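Local coordinates for protein ArtJ (PDB 2PVU) that binds arginine, lysine and histidine and probably delivers them to its cognate ATP-binding cassette transporter, Art(MP)2, at residues V46-A51 with Y82-I87; P91-L96 with G227-K232. All coordinates share one frame; numbering follows the deposited sequence.

Contact 1 (V46-A51 with Y82-I87)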
loop_
_atom_site.group_PDB
_atom_site.type_symbol
_atom_site.label_atom_id
_atom_site.label_comp_id
_atom_site.label_asym_id
_atom_site.label_seq_id
_atom_site.Cartn_x
_atom_site.Cartn_y
_atom_site.Cartn_z
ATOM N N VAL A 46 -7.290 13.434 5.473
ATOM C CA VAL A 46 -6.469 12.241 5.252
ATOM C C VAL A 46 -6.617 11.809 3.786
ATOM O O VAL A 46 -7.729 11.622 3.328
ATOM C CB VAL A 46 -6.890 11.040 6.176
ATOM C CG1 VAL A 46 -5.871 9.876 6.017
ATOM C CG2 VAL A 46 -7.006 11.453 7.637
ATOM N N GLY A 47 -5.509 11.718 3.052
ATOM C CA GLY A 47 -5.559 11.257 1.650
ATOM C C GLY A 47 -5.213 9.798 1.460
ATOM O O GLY A 47 -4.484 9.195 2.261
ATOM N N THR A 48 -5.688 9.236 0.345
ATOM C CA THR A 48 -5.431 7.840 -0.011
ATOM C C THR A 48 -5.604 7.662 -1.517
ATOM O O THR A 48 -6.165 8.536 -2.209
ATOM C CB THR A 48 -6.371 6.872 0.762
ATOM O OG1 THR A 48 -5.879 5.515 0.685
ATOM C CG2 THR A 48 -7.845 6.932 0.241
ATOM N N ASP A 49 -5.081 6.533 -2.012
ATOM C CA ASP A 49 -5.231 6.117 -3.430
ATOM C C ASP A 49 -6.157 4.933 -3.380
ATOM O O ASP A 49 -5.669 3.802 -3.211
ATOM C CB ASP A 49 -3.845 5.731 -3.997
ATOM C CG ASP A 49 -3.926 4.961 -5.314
ATOM O OD1 ASP A 49 -4.867 5.282 -6.098
ATOM O OD2 ASP A 49 -3.077 4.063 -5.547
ATOM N N ALA A 50 -7.496 5.152 -3.458
ATOM C CA ALA A 50 -8.388 4.005 -3.203
ATOM C C ALA A 50 -8.544 3.160 -4.460
ATOM O O ALA A 50 -9.643 3.090 -5.019
ATOM C CB ALA A 50 -9.759 4.440 -2.718
ATOM N N ALA A 51 -7.456 2.496 -4.847
ATOM C CA ALA A 51 -7.436 1.554 -5.969
ATOM C C ALA A 51 -6.438 0.460 -5.639
ATOM O O ALA A 51 -5.526 0.143 -6.462
ATOM C CB ALA A 51 -7.054 2.301 -7.295
ATOM N N TYR A 82 -11.827 13.558 11.436
ATOM C CA TYR A 82 -11.126 13.420 10.166
ATOM C C TYR A 82 -12.071 13.143 8.991
ATOM O O TYR A 82 -13.281 12.807 9.172
ATOM C CB TYR A 82 -10.032 12.315 10.264
ATOM C CG TYR A 82 -10.607 10.935 10.146
ATOM C CD1 TYR A 82 -10.564 10.235 8.936
ATOM C CD2 TYR A 82 -11.240 10.328 11.247
ATOM C CE1 TYR A 82 -11.137 8.967 8.828
ATOM C CE2 TYR A 82 -11.800 9.054 11.151
ATOM C CZ TYR A 82 -11.751 8.392 9.937
ATOM O OH TYR A 82 -12.328 7.147 9.813
ATOM N N GLU A 83 -11.524 13.333 7.795
ATOM C CA GLU A 83 -12.192 13.037 6.532
ATOM C C GLU A 83 -11.186 12.246 5.735
ATOM O O GLU A 83 -9.984 12.575 5.734
ATOM C CB GLU A 83 -12.468 14.323 5.761
ATOM C CG GLU A 83 -13.507 15.237 6.415
ATOM C CD GLU A 83 -13.724 16.528 5.620
ATOM O OE1 GLU A 83 -13.310 16.541 4.439
ATOM O OE2 GLU A 83 -14.286 17.513 6.180
ATOM N N LEU A 84 -11.662 11.200 5.061
ATOM C CA LEU A 84 -10.792 10.401 4.191
ATOM C C LEU A 84 -11.154 10.670 2.723
ATOM O O LEU A 84 -12.322 10.551 2.347
ATOM C CB LEU A 84 -10.902 8.902 4.520
ATOM C CG LEU A 84 -10.108 7.996 3.592
ATOM C CD1 LEU A 84 -8.556 8.280 3.714
ATOM C CD2 LEU A 84 -10.445 6.558 3.922
ATOM N N LYS A 85 -10.165 11.079 1.935
ATOM C CA LYS A 85 -10.381 11.485 0.538
ATOM C C LYS A 85 -9.557 10.649 -0.439
ATOM O O LYS A 85 -8.339 10.469 -0.252
ATOM C CB LYS A 85 -10.052 12.969 0.365
ATOM C CG LYS A 85 -11.204 13.893 0.910
ATOM C CD LYS A 85 -10.797 15.340 1.009
ATOM C CE LYS A 85 -11.992 16.285 0.805
ATOM N NZ LYS A 85 -13.172 15.997 1.719
ATOM N N ASN A 86 -10.205 10.171 -1.514
ATOM C CA ASN A 86 -9.456 9.445 -2.534
ATOM C C ASN A 86 -8.847 10.452 -3.483
ATOM O O ASN A 86 -9.523 10.970 -4.402
ATOM C CB ASN A 86 -10.368 8.452 -3.266
ATOM C CG ASN A 86 -9.681 7.736 -4.422
ATOM O OD1 ASN A 86 -8.471 7.549 -4.434
ATOM N ND2 ASN A 86 -10.476 7.350 -5.427
ATOM N N ILE A 87 -7.583 10.766 -3.273
ATOM C CA ILE A 87 -6.962 11.751 -4.128
ATOM C C ILE A 87 -6.001 11.212 -5.157
ATOM O O ILE A 87 -5.562 11.968 -6.052
ATOM C CB ILE A 87 -6.328 12.903 -3.339
ATOM C CG1 ILE A 87 -5.342 12.372 -2.312
ATOM C CG2 ILE A 87 -7.455 13.754 -2.694
ATOM C CD1 ILE A 87 -4.510 13.499 -1.638
HETATM O O HOH W 1 -7.258 6.378 -6.722
#

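Contact 2 (P91-L96 with G227-K232)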
loop_
_atom_site.group_PDB
_atom_site.type_symbol
_atom_site.label_atom_id
_atom_site.label_comp_id
_atom_site.label_asym_id
_atom_site.label_seq_id
_atom_site.Cartn_x
_atom_site.Cartn_y
_atom_site.Cartn_z
ATOM N N PRO A 91 -0.815 12.560 -6.660
ATOM C CA PRO A 91 -1.373 13.708 -5.920
ATOM C C PRO A 91 -1.234 13.632 -4.431
ATOM O O PRO A 91 -1.067 14.682 -3.809
ATOM C CB PRO A 91 -2.851 13.699 -6.300
ATOM C CG PRO A 91 -2.801 13.161 -7.782
ATOM C CD PRO A 91 -1.784 12.009 -7.629
ATOM N N LEU A 92 -1.321 12.426 -3.860
ATOM C CA LEU A 92 -1.225 12.253 -2.393
ATOM C C LEU A 92 0.128 12.802 -1.910
ATOM O O LEU A 92 0.198 13.579 -0.932
ATOM C CB LEU A 92 -1.423 10.786 -2.000
ATOM C CG LEU A 92 -1.091 10.413 -0.539
ATOM C CD1 LEU A 92 -1.929 11.287 0.409
ATOM C CD2 LEU A 92 -1.331 8.912 -0.316
ATOM N N PHE A 93 1.191 12.443 -2.618
ATOM C CA PHE A 93 2.525 12.874 -2.205
ATOM C C PHE A 93 2.743 14.357 -2.439
ATOM O O PHE A 93 3.372 15.038 -1.618
ATOM C CB PHE A 93 3.614 12.008 -2.856
ATOM C CG PHE A 93 3.674 10.624 -2.252
ATOM C CD1 PHE A 93 4.540 10.337 -1.198
ATOM C CD2 PHE A 93 2.791 9.645 -2.682
ATOM C CE1 PHE A 93 4.547 9.074 -0.617
ATOM C CE2 PHE A 93 2.776 8.384 -2.107
ATOM C CZ PHE A 93 3.653 8.093 -1.066
ATOM N N ALA A 94 2.218 14.860 -3.547
ATOM C CA ALA A 94 2.266 16.286 -3.824
ATOM C C ALA A 94 1.545 17.100 -2.757
ATOM O O ALA A 94 2.062 18.130 -2.332
ATOM C CB ALA A 94 1.688 16.591 -5.208
ATOM N N SER A 95 0.372 16.618 -2.320
ATOM C CA SER A 95 -0.486 17.278 -1.339
ATOM C C SER A 95 0.048 17.196 0.089
ATOM O O SER A 95 -0.227 18.077 0.898
ATOM C CB SER A 95 -1.874 16.628 -1.376
ATOM O OG SER A 95 -2.556 17.092 -2.532
ATOM N N LEU A 96 0.800 16.149 0.396
ATOM C CA LEU A 96 1.519 16.068 1.670
ATOM C C LEU A 96 2.612 17.113 1.691
ATOM O O LEU A 96 2.817 17.791 2.715
ATOM C CB LEU A 96 2.132 14.668 1.923
ATOM C CG LEU A 96 1.072 13.594 2.237
ATOM C CD1 LEU A 96 1.618 12.208 1.959
ATOM C CD2 LEU A 96 0.616 13.738 3.693
ATOM N N GLY A 227 3.563 2.385 6.923
ATOM C CA GLY A 227 3.323 3.418 7.958
ATOM C C GLY A 227 2.261 4.387 7.440
ATOM O O GLY A 227 2.069 4.537 6.226
ATOM N N MET A 228 1.533 5.020 8.374
ATOM C CA MET A 228 0.738 6.204 8.028
ATOM C C MET A 228 1.776 7.293 7.768
ATOM O O MET A 228 2.876 7.207 8.280
ATOM C CB MET A 228 -0.206 6.529 9.187
ATOM C CG MET A 228 -1.434 5.589 9.152
ATOM S SD MET A 228 -2.316 5.598 10.696
ATOM C CE MET A 228 -1.393 4.448 11.694
ATOM N N ILE A 229 1.464 8.271 6.926
ATOM C CA ILE A 229 2.465 9.262 6.498
ATOM C C ILE A 229 1.965 10.685 6.769
ATOM O O ILE A 229 0.763 10.930 6.819
ATOM C CB ILE A 229 2.779 9.066 5.009
ATOM C CG1 ILE A 229 3.982 9.910 4.567
ATOM C CG2 ILE A 229 1.545 9.448 4.142
ATOM C CD1 ILE A 229 4.441 9.598 3.158
ATOM N N PHE A 230 2.899 11.607 7.005
ATOM C CA PHE A 230 2.569 12.976 7.446
ATOM C C PHE A 230 3.519 13.921 6.771
ATOM O O PHE A 230 4.648 13.532 6.462
ATOM C CB PHE A 230 2.798 13.135 8.968
ATOM C CG PHE A 230 2.012 12.157 9.813
ATOM C CD1 PHE A 230 0.673 12.407 10.130
ATOM C CD2 PHE A 230 2.597 10.993 10.234
ATOM C CE1 PHE A 230 -0.092 11.477 10.915
ATOM C CE2 PHE A 230 1.861 10.050 11.011
ATOM C CZ PHE A 230 0.528 10.283 11.328
ATOM N N PRO A 231 3.094 15.193 6.613
ATOM C CA PRO A 231 4.093 16.179 6.247
ATOM C C PRO A 231 5.156 16.208 7.339
ATOM O O PRO A 231 4.885 15.930 8.517
ATOM C CB PRO A 231 3.327 17.506 6.263
ATOM C CG PRO A 231 1.829 17.109 6.042
ATOM C CD PRO A 231 1.736 15.756 6.768
ATOM N N LYS A 232 6.364 16.547 6.930
ATOM C CA LYS A 232 7.494 16.684 7.820
ATOM C C LYS A 232 7.152 17.612 8.985
ATOM O O LYS A 232 6.534 18.667 8.794
ATOM C CB LYS A 232 8.675 17.193 6.993
ATOM C CG LYS A 232 10.021 17.226 7.694
ATOM C CD LYS A 232 10.441 15.864 8.155
ATOM C CE LYS A 232 10.982 15.017 7.029
ATOM N NZ LYS A 232 11.466 13.774 7.681
#

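Contact 1 (V46-A51 with Y82-I87)
V46 and T48 join the 82-87 segment through four backbone hydrogen bonds. V46 N donates to E83 O and V46 O accepts from K85 N (2.9 Å). T48 N donates to K85 O, and T48 O takes I87 N at 2.8 Å. The alternation is that of parallel neighbours.

Past the end of strand 46-48 a side chain continues the pairing. N86 OD1 accepts A50 N at 2.8 Å in a straight bond (168° at the hydrogen). The donor stands above the amide plane, 61° out of it. CG of N86 lies anti to its backbone N (chi1 175°), which carries the amide alongside A50, CG 3.7 Å from A50 CB. One water donates to both N86 OD1 (2.8 Å) and D49 OD1, so N86 OD1 takes two hydrogens. D49 OD2 is hydrogen-bonded to Q153 NE2.

V46, L84 and T48 share one face. L84 CD1 lies 3.9 Å from V46 CG1 and 3.8 Å from T48 CG2. L71 of helix 66-78 covers V46 and L84. On the other face I87 CD1 rests over G47 CA at 4.1 Å.

The amide of N86 thus holds A50 N, at the centre of an inverse gamma turn that begins at D49, a lysine-pocket residue. The shared water is consistent with a second-shell role for N86.

Contact 2 (P91-L96 with G227-K232)
L96 and I229 form the tight centre of this contact. L96 CD1 meets I229 CG2 at 3.5 Å, methyl against methyl, with the two side chains at a slant. The other branch of L96 reaches the proline: CD2 is 3.8 Å from P231 CD. L96 lies against the strand with its two methyls parted, CD1 on I229 and CD2 on P231. The ring of P231 also sits against the helix backbone, with CG 3.5 Å from L96 O.

Toward the ligand the packing thins. F93 gives a single ring atom, CE1, which touches I229 CD1 at 3.8 Å. The two side chains cross at about a right angle. F93 is partly exposed, and its ring meets W89 of the lysine pocket edge-to-face. At the far end K232 turns its amine away from the helix to a salt bridge with D119.

Y118 of strand 118-120 packs on both L96 and I229, and its hydroxyl bonds to F93 O. The contact is apolar packing of helix 89-98 against strand 224-231. Such helix-on-sheet packing belongs to the alpha/beta lobes of family 3 solute-binding proteins, here beside the lysine site.

Overall arrangement
Contacts 1 and 2 are neighbours, their centres about 11 Å apart. Strand 82-86 leads directly into helix 89-98, so the chain passes from one to the other. L92 of the helix packs on contact 1: its CA is 3.6 Å from I87 CD1, and its CD1 is 3.8 Å from G47 C. L96 and F93 of the same helix pack on strand 224-231, so helix 89-98 joins the two contacts. Contact 1 is partly buried. It is held mainly by backbone bonds, with an amide, a water and a smaller apolar face, and its outer strand carries exposed K85. Contact 2 is more buried and is held by apolar side chains. Both border the lysine site, directly through D49 and at one remove through F93.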